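Local coordinates for macrophage migration inhibitory factor-like protein (Entamoeba histolytica, PDB 6CUQ) that belongs to the macrophage migration inhibitory factor family, small alpha/beta proteins that assemble as trimers, with three copies packed together here, at residues H11-S17 with S65-K71; I62-A66 with A95-N101. One frame throughout, in Å; residues are numbered along the deposited sequence.

Contact 1 pairs two inner strands of the four-stranded sheet, and contact 2 lies at one end of that pairing, where the chain enters the second strand. Their centres are about 12 Å apart, contact 1 about 5 Å and contact 2 about 15 Å from the centre of the chain. S65 and A66 belong to both, so one short run of backbone is gripped by S17 on one side and N101 on the other. Side chains meet as well: L16 CD1 of contact 1 lies 4.1 Å from I97 CD1 of contact 2. Both contacts also reach the second subunit, where S65 OG is hydrogen-bonded to NE2 of Q50.

Contact 1: H11-S17 with S65-K71; sequences HALITLS and SAFIDIK
H11-S17 and S65-K71 run antiparallel, their strand axes 4.6 Å apart at closest approach and 172° between their directions. Paired backbone bonds join H11 to K71, L13 to D69 and T15 to F67; the D69 N to L13 O bond, at 2.9 Å, is almost straight (175° at the hydrogen). Beyond the last pair S17 N adds a bond to S65 O, and S65 N returns a weak one of 3.2 Å to S17 OG.

A12, I14, L16, A66, I68 and I70 share the face packed against helices 22-40 and 80-95, and all are apolar. I14 and I68 run alongside each other in the same direction, CG1 of I14 3.9 Å from CG2 of I68. I70 bends at its last torsion (chi2 -73°), which brings CD1 to 3.5 Å from A12 CB; the small alanine leaves room for it. The methyl of A66 likewise meets L16 CB at 3.8 Å.

The other face carries H11, L13, T15, F67, D69 and K71. The H11 ring stacks on F67 of the third subunit, where N105 OD1 is hydrogen-bonded to K71 NZ. T15 packs on V52 of the second subunit, whose K71 makes a long, weak ion pair with D69, a charge suited to this partly exposed interface. In the MIF trimer the sheets of the three subunits line the centre and the helices pack on their outside.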
ATOM      1  N   HIS B  11      -9.637  -2.024   7.750  1.00 61.36           N
ATOM      2  CA  HIS B  11      -9.414  -1.481   6.411  1.00 63.69           C
ATOM      3  C   HIS B  11      -8.761  -2.529   5.517  1.00 64.96           C
ATOM      4  O   HIS B  11      -7.874  -3.277   5.957  1.00 59.26           O
ATOM      5  CB  HIS B  11      -8.523  -0.225   6.436  1.00 61.14           C
ATOM      6  CG  HIS B  11      -8.343   0.422   5.092  1.00 69.95           C
ATOM      7  ND1 HIS B  11      -7.389   0.012   4.185  1.00 71.19           N
ATOM      8  CD2 HIS B  11      -9.007   1.444   4.497  1.00 70.44           C
ATOM      9  CE1 HIS B  11      -7.470   0.753   3.094  1.00 69.17           C
ATOM     10  NE2 HIS B  11      -8.439   1.634   3.260  1.00 69.53           N
ATOM     11  N   ALA B  12      -9.192  -2.570   4.255  1.00 59.13           N
ATOM     12  CA  ALA B  12      -8.606  -3.471   3.263  1.00 60.40           C
ATOM     13  C   ALA B  12      -8.210  -2.656   2.046  1.00 64.89           C
ATOM     14  O   ALA B  12      -9.062  -2.014   1.420  1.00 56.06           O
ATOM     15  CB  ALA B  12      -9.564  -4.596   2.857  1.00 48.84           C
ATOM     16  N   LEU B  13      -6.913  -2.655   1.743  1.00 65.57           N
ATOM     17  CA  LEU B  13      -6.379  -2.089   0.515  1.00 58.52           C
ATOM     18  C   LEU B  13      -6.125  -3.259  -0.431  1.00 61.13           C
ATOM     19  O   LEU B  13      -5.222  -4.071  -0.196  1.00 65.11           O
ATOM     20  CB  LEU B  13      -5.099  -1.289   0.768  1.00 60.37           C
ATOM     21  CG  LEU B  13      -4.786  -0.113  -0.166  1.00 58.03           C
ATOM     22  CD1 LEU B  13      -3.539   0.629   0.282  1.00 59.63           C
ATOM     23  CD2 LEU B  13      -4.647  -0.572  -1.610  1.00 48.58           C
ATOM     24  N   ILE B  14      -6.933  -3.349  -1.481  1.00 62.01           N
ATOM     25  CA  ILE B  14      -6.885  -4.442  -2.442  1.00 58.44           C
ATOM     26  C   ILE B  14      -6.202  -3.912  -3.693  1.00 57.69           C
ATOM     27  O   ILE B  14      -6.707  -2.994  -4.359  1.00 56.19           O
ATOM     28  CB  ILE B  14      -8.285  -4.978  -2.760  1.00 55.78           C
ATOM     29  CG1 ILE B  14      -8.975  -5.418  -1.465  1.00 55.02           C
ATOM     30  CG2 ILE B  14      -8.188  -6.144  -3.750  1.00 54.45           C
ATOM     31  CD1 ILE B  14     -10.432  -5.804  -1.633  1.00 51.53           C
ATOM     32  N   THR B  15      -5.036  -4.462  -3.987  1.00 50.49           N
ATOM     33  CA  THR B  15      -4.287  -4.156  -5.194  1.00 53.71           C
ATOM     34  C   THR B  15      -4.421  -5.379  -6.088  1.00 55.69           C
ATOM     35  O   THR B  15      -3.923  -6.456  -5.749  1.00 49.41           O
ATOM     36  CB  THR B  15      -2.830  -3.848  -4.850  1.00 59.91           C
ATOM     37  OG1 THR B  15      -2.778  -2.812  -3.856  1.00 66.35           O
ATOM     38  CG2 THR B  15      -2.017  -3.466  -6.094  1.00 50.96           C
ATOM     39  N   LEU B  16      -5.128  -5.244  -7.200  1.00 54.26           N
ATOM     40  CA  LEU B  16      -5.349  -6.399  -8.055  1.00 57.35           C
ATOM     41  C   LEU B  16      -5.098  -6.046  -9.511  1.00 60.50           C
ATOM     42  O   LEU B  16      -5.202  -4.885  -9.920  1.00 59.53           O
ATOM     43  CB  LEU B  16      -6.757  -6.967  -7.866  1.00 56.10           C
ATOM     44  CG  LEU B  16      -7.948  -6.332  -8.572  1.00 58.08           C
ATOM     45  CD1 LEU B  16      -9.207  -7.099  -8.205  1.00 57.31           C
ATOM     46  CD2 LEU B  16      -8.094  -4.870  -8.238  1.00 66.21           C
ATOM     47  N   SER B  17      -4.742  -7.064 -10.290  1.00 58.11           N
ATOM     48  CA  SER B  17      -4.325  -6.867 -11.670  1.00 64.11           C
ATOM     49  C   SER B  17      -5.248  -7.543 -12.679  1.00 68.24           C
ATOM     50  O   SER B  17      -4.818  -7.883 -13.779  1.00 87.33           O
ATOM     51  CB  SER B  17      -2.892  -7.367 -11.858  1.00 57.06           C
ATOM     52  OG  SER B  17      -2.898  -8.773 -11.986  1.00 66.72           O
ATOM     53  N   SER B  65      -3.832 -11.488 -10.525  1.00 53.59           N
ATOM     54  CA  SER B  65      -3.299 -11.681  -9.190  1.00 62.95           C
ATOM     55  C   SER B  65      -3.740 -10.510  -8.334  1.00 57.64           C
ATOM     56  O   SER B  65      -4.316  -9.541  -8.822  1.00 61.36           O
ATOM     57  CB  SER B  65      -1.767 -11.806  -9.206  1.00 63.23           C
ATOM     58  OG  SER B  65      -1.185 -10.788  -9.991  1.00 63.86           O
ATOM     59  N   ALA B  66      -3.448 -10.610  -7.047  1.00 58.16           N
ATOM     60  CA  ALA B  66      -3.844  -9.564  -6.128  1.00 55.75           C
ATOM     61  C   ALA B  66      -2.931  -9.607  -4.919  1.00 58.04           C
ATOM     62  O   ALA B  66      -2.239 -10.596  -4.673  1.00 61.57           O
ATOM     63  CB  ALA B  66      -5.312  -9.709  -5.698  1.00 47.21           C
ATOM     64  N   PHE B  67      -2.920  -8.496  -4.190  1.00 69.85           N
ATOM     65  CA  PHE B  67      -2.330  -8.394  -2.866  1.00 66.32           C
ATOM     66  C   PHE B  67      -3.322  -7.616  -2.010  1.00 67.34           C
ATOM     67  O   PHE B  67      -3.747  -6.523  -2.398  1.00 62.91           O
ATOM     68  CB  PHE B  67      -0.967  -7.696  -2.923  1.00 48.95           C
ATOM     69  CG  PHE B  67      -0.253  -7.645  -1.607  1.00 58.61           C
ATOM     70  CD1 PHE B  67      -0.277  -6.501  -0.827  1.00 74.45           C
ATOM     71  CD2 PHE B  67       0.454  -8.746  -1.155  1.00 64.47           C
ATOM     72  CE1 PHE B  67       0.380  -6.462   0.390  1.00 76.31           C
ATOM     73  CE2 PHE B  67       1.125  -8.716   0.052  1.00 65.55           C
ATOM     74  CZ  PHE B  67       1.089  -7.573   0.825  1.00 84.02           C
ATOM     75  N   ILE B  68      -3.694  -8.172  -0.860  1.00 64.51           N
ATOM     76  CA  ILE B  68      -4.765  -7.621  -0.027  1.00 62.23           C
ATOM     77  C   ILE B  68      -4.158  -7.277   1.327  1.00 64.48           C
ATOM     78  O   ILE B  68      -3.723  -8.166   2.068  1.00 65.49           O
ATOM     79  CB  ILE B  68      -5.942  -8.594   0.121  1.00 54.78           C
ATOM     80  CG1 ILE B  68      -6.439  -9.028  -1.263  1.00 57.40           C
ATOM     81  CG2 ILE B  68      -7.075  -7.929   0.889  1.00 67.32           C
ATOM     82  CD1 ILE B  68      -7.524 -10.091  -1.238  1.00 55.38           C
ATOM     83  N   ASP B  69      -4.118  -5.987   1.644  1.00 62.41           N
ATOM     84  CA  ASP B  69      -3.474  -5.480   2.852  1.00 68.19           C
ATOM     85  C   ASP B  69      -4.572  -5.168   3.867  1.00 66.49           C
ATOM     86  O   ASP B  69      -5.257  -4.147   3.755  1.00 65.19           O
ATOM     87  CB  ASP B  69      -2.655  -4.238   2.512  1.00 67.67           C
ATOM     88  CG  ASP B  69      -1.524  -3.993   3.473  1.00 80.91           C
ATOM     89  OD1 ASP B  69      -1.416  -4.704   4.501  1.00 97.04           O
ATOM     90  OD2 ASP B  69      -0.759  -3.044   3.211  1.00 84.64           O
ATOM     91  N   ILE B  70      -4.736  -6.039   4.864  1.00 69.26           N
ATOM     92  CA  ILE B  70      -5.760  -5.882   5.897  1.00 65.15           C
ATOM     93  C   ILE B  70      -5.121  -5.273   7.136  1.00 70.20           C
ATOM     94  O   ILE B  70      -4.128  -5.798   7.660  1.00 74.59           O
ATOM     95  CB  ILE B  70      -6.420  -7.223   6.257  1.00 72.06           C
ATOM     96  CG1 ILE B  70      -6.917  -7.957   5.009  1.00 68.30           C
ATOM     97  CG2 ILE B  70      -7.528  -7.008   7.308  1.00 74.23           C
ATOM     98  CD1 ILE B  70      -8.124  -7.352   4.406  1.00 71.41           C
ATOM     99  N   LYS B  71      -5.715  -4.196   7.631  1.00 73.08           N
ATOM    100  CA  LYS B  71      -5.187  -3.477   8.781  1.00 79.59           C
ATOM    101  C   LYS B  71      -6.331  -3.074   9.700  1.00 73.93           C
ATOM    102  O   LYS B  71      -7.439  -2.790   9.233  1.00 71.94           O
ATOM    103  CB  LYS B  71      -4.370  -2.252   8.338  1.00 78.16           C
ATOM    104  CG  LYS B  71      -3.036  -2.613   7.666  1.00 73.89           C
ATOM    105  CD  LYS B  71      -2.272  -1.365   7.296  1.00 75.94           C
ATOM    106  CE  LYS B  71      -0.801  -1.507   7.602  1.00 89.36           C
ATOM    107  NZ  LYS B  71      -0.101  -0.195   7.545  1.00 97.54           N
TER

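Contact 2: I62-A66 with A95-N101; sequences IVKSA and AGIEGGN
I97 and N101 press against the backbone of K64 and S65, the close-packed part of this contact between two loops. Isoleucine suits its place because its two branches divide the work: CG2 lies 3.5 Å from K64 O, while CD1, carried onward by an extended chain (chi2 179°), reaches S65 O at 3.6 Å, and A18 adds apolar surroundings. N101 sets its CB 3.3 Å from K64 O, with S65 CB alongside. The backbone N of A66 donates to N101 O over 3.1 Å, and S65 CA is equally near that oxygen. S65 OG donates to V63 O, two residues back, over 3.0 Å.

Toward solvent the packing thins. The extended K64 side chain runs past the C-terminal end of helix 80-95, its CD 3.6 Å from G96 O, and G96, with positive phi, turns the backbone out of the helix. V63 lies across the outer side of N101 and also touches F58.

One backbone bond and a buried isoleucine thus join the start of strand 66-72 to the approach of strand 102-108. K64 NZ is 3.9 Å from G96 O, too long for a hydrogen bond, so any gain is probably a general attraction to the carbonyl end of the helix.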
ATOM      1  N   ILE B  62       3.249 -13.374 -15.689  1.00 67.37           N
ATOM      2  CA  ILE B  62       2.266 -12.294 -15.655  1.00 71.34           C
ATOM      3  C   ILE B  62       0.871 -12.906 -15.690  1.00 70.94           C
ATOM      4  O   ILE B  62       0.480 -13.505 -16.696  1.00 71.14           O
ATOM      5  CB  ILE B  62       2.461 -11.326 -16.830  1.00 66.93           C
ATOM      6  CG1 ILE B  62       3.871 -10.750 -16.827  1.00 69.18           C
ATOM      7  CG2 ILE B  62       1.445 -10.198 -16.692  1.00 55.07           C
ATOM      8  CD1 ILE B  62       4.252 -10.092 -15.522  1.00 79.43           C
ATOM      9  N   VAL B  63       0.101 -12.723 -14.616  1.00 64.07           N
ATOM     10  CA  VAL B  63      -1.191 -13.391 -14.479  1.00 69.22           C
ATOM     11  C   VAL B  63      -2.108 -12.566 -13.572  1.00 68.44           C
ATOM     12  O   VAL B  63      -1.649 -11.703 -12.811  1.00 58.21           O
ATOM     13  CB  VAL B  63      -0.990 -14.841 -13.953  1.00 73.15           C
ATOM     14  CG1 VAL B  63      -0.513 -14.839 -12.505  1.00 76.75           C
ATOM     15  CG2 VAL B  63      -2.237 -15.709 -14.144  1.00 68.63           C
ATOM     16  N   LYS B  64      -3.420 -12.808 -13.682  1.00 64.42           N
ATOM     17  CA  LYS B  64      -4.376 -12.189 -12.770  1.00 58.85           C
ATOM     18  C   LYS B  64      -3.982 -12.518 -11.344  1.00 59.25           C
ATOM     19  O   LYS B  64      -3.849 -13.690 -10.983  1.00 66.24           O
ATOM     20  CB  LYS B  64      -5.781 -12.737 -12.986  1.00 55.23           C
ATOM     21  CG  LYS B  64      -6.504 -12.411 -14.237  1.00 59.43           C
ATOM     22  CD  LYS B  64      -7.517 -13.527 -14.443  1.00 64.05           C
ATOM     23  CE  LYS B  64      -8.573 -13.161 -15.460  1.00 75.30           C
ATOM     24  NZ  LYS B  64      -9.409 -14.348 -15.810  1.00 82.47           N
ATOM     25  N   SER B  65      -3.832 -11.488 -10.525  1.00 53.59           N
ATOM     26  CA  SER B  65      -3.299 -11.681  -9.190  1.00 62.95           C
ATOM     27  C   SER B  65      -3.740 -10.510  -8.334  1.00 57.64           C
ATOM     28  O   SER B  65      -4.316  -9.541  -8.822  1.00 61.36           O
ATOM     29  CB  SER B  65      -1.767 -11.806  -9.206  1.00 63.23           C
ATOM     30  OG  SER B  65      -1.185 -10.788  -9.991  1.00 63.86           O
ATOM     31  N   ALA B  66      -3.448 -10.610  -7.047  1.00 58.16           N
ATOM     32  CA  ALA B  66      -3.844  -9.564  -6.128  1.00 55.75           C
ATOM     33  C   ALA B  66      -2.931  -9.607  -4.919  1.00 58.04           C
ATOM     34  O   ALA B  66      -2.239 -10.596  -4.673  1.00 61.57           O
ATOM     35  CB  ALA B  66      -5.312  -9.709  -5.698  1.00 47.21           C
ATOM     36  N   ALA B  95     -13.469 -11.518 -10.245  1.00 62.92           N
ATOM     37  CA  ALA B  95     -12.370 -11.170 -11.141  1.00 57.37           C
ATOM     38  C   ALA B  95     -11.637 -12.374 -11.722  1.00 63.85           C
ATOM     39  O   ALA B  95     -10.665 -12.185 -12.462  1.00 67.91           O
ATOM     40  CB  ALA B  95     -11.362 -10.255 -10.428  1.00 49.30           C
ATOM     41  N   GLY B  96     -12.041 -13.592 -11.374  1.00 68.87           N
ATOM     42  CA  GLY B  96     -11.425 -14.786 -11.909  1.00 65.64           C
ATOM     43  C   GLY B  96     -10.000 -15.020 -11.477  1.00 71.75           C
ATOM     44  O   GLY B  96      -9.264 -15.743 -12.160  1.00 62.18           O
ATOM     45  N   ILE B  97      -9.591 -14.445 -10.348  1.00 67.41           N
ATOM     46  CA  ILE B  97      -8.232 -14.590  -9.846  1.00 56.66           C
ATOM     47  C   ILE B  97      -8.151 -15.869  -9.024  1.00 71.16           C
ATOM     48  O   ILE B  97      -9.013 -16.135  -8.171  1.00 68.11           O
ATOM     49  CB  ILE B  97      -7.820 -13.353  -9.027  1.00 59.71           C
ATOM     50  CG1 ILE B  97      -8.016 -12.077  -9.863  1.00 58.31           C
ATOM     51  CG2 ILE B  97      -6.397 -13.479  -8.555  1.00 57.00           C
ATOM     52  CD1 ILE B  97      -7.654 -10.793  -9.138  1.00 51.09           C
ATOM     53  N   GLU B  98      -7.136 -16.680  -9.307  1.00 71.78           N
ATOM     54  CA  GLU B  98      -6.977 -17.942  -8.607  1.00 69.78           C
ATOM     55  C   GLU B  98      -6.500 -17.716  -7.178  1.00 71.74           C
ATOM     56  O   GLU B  98      -5.871 -16.702  -6.858  1.00 73.52           O
ATOM     57  CB  GLU B  98      -6.012 -18.858  -9.357  1.00 72.15           C
ATOM     58  CG  GLU B  98      -6.596 -19.413 -10.655  1.00 86.76           C
ATOM     59  CD  GLU B  98      -5.584 -20.211 -11.471  1.00100.73           C
ATOM     60  OE1 GLU B  98      -4.395 -20.247 -11.086  1.00106.64           O
ATOM     61  OE2 GLU B  98      -5.986 -20.833 -12.481  1.00104.18           O
ATOM     62  N   GLY B  99      -6.869 -18.649  -6.298  1.00 69.53           N
ATOM     63  CA  GLY B  99      -6.413 -18.570  -4.921  1.00 70.21           C
ATOM     64  C   GLY B  99      -4.900 -18.601  -4.809  1.00 77.27           C
ATOM     65  O   GLY B  99      -4.317 -17.924  -3.961  1.00 80.83           O
ATOM     66  N   GLY B 100      -4.243 -19.375  -5.672  1.00 79.21           N
ATOM     67  CA  GLY B 100      -2.794 -19.420  -5.691  1.00 67.97           C
ATOM     68  C   GLY B 100      -2.110 -18.183  -6.238  1.00 71.85           C
ATOM     69  O   GLY B 100      -0.877 -18.160  -6.299  1.00 87.26           O
ATOM     70  N   ASN B 101      -2.860 -17.160  -6.651  1.00 65.14           N
ATOM     71  CA  ASN B 101      -2.285 -15.916  -7.145  1.00 60.83           C
ATOM     72  C   ASN B 101      -2.747 -14.716  -6.317  1.00 68.98           C
ATOM     73  O   ASN B 101      -2.795 -13.588  -6.810  1.00 75.20           O
ATOM     74  CB  ASN B 101      -2.626 -15.721  -8.621  1.00 60.20           C
ATOM     75  CG  ASN B 101      -2.029 -16.788  -9.499  1.00 76.22           C
ATOM     76  OD1 ASN B 101      -0.965 -17.335  -9.196  1.00 82.20           O
ATOM     77  ND2 ASN B 101      -2.704 -17.095 -10.597  1.00 81.21           N
TER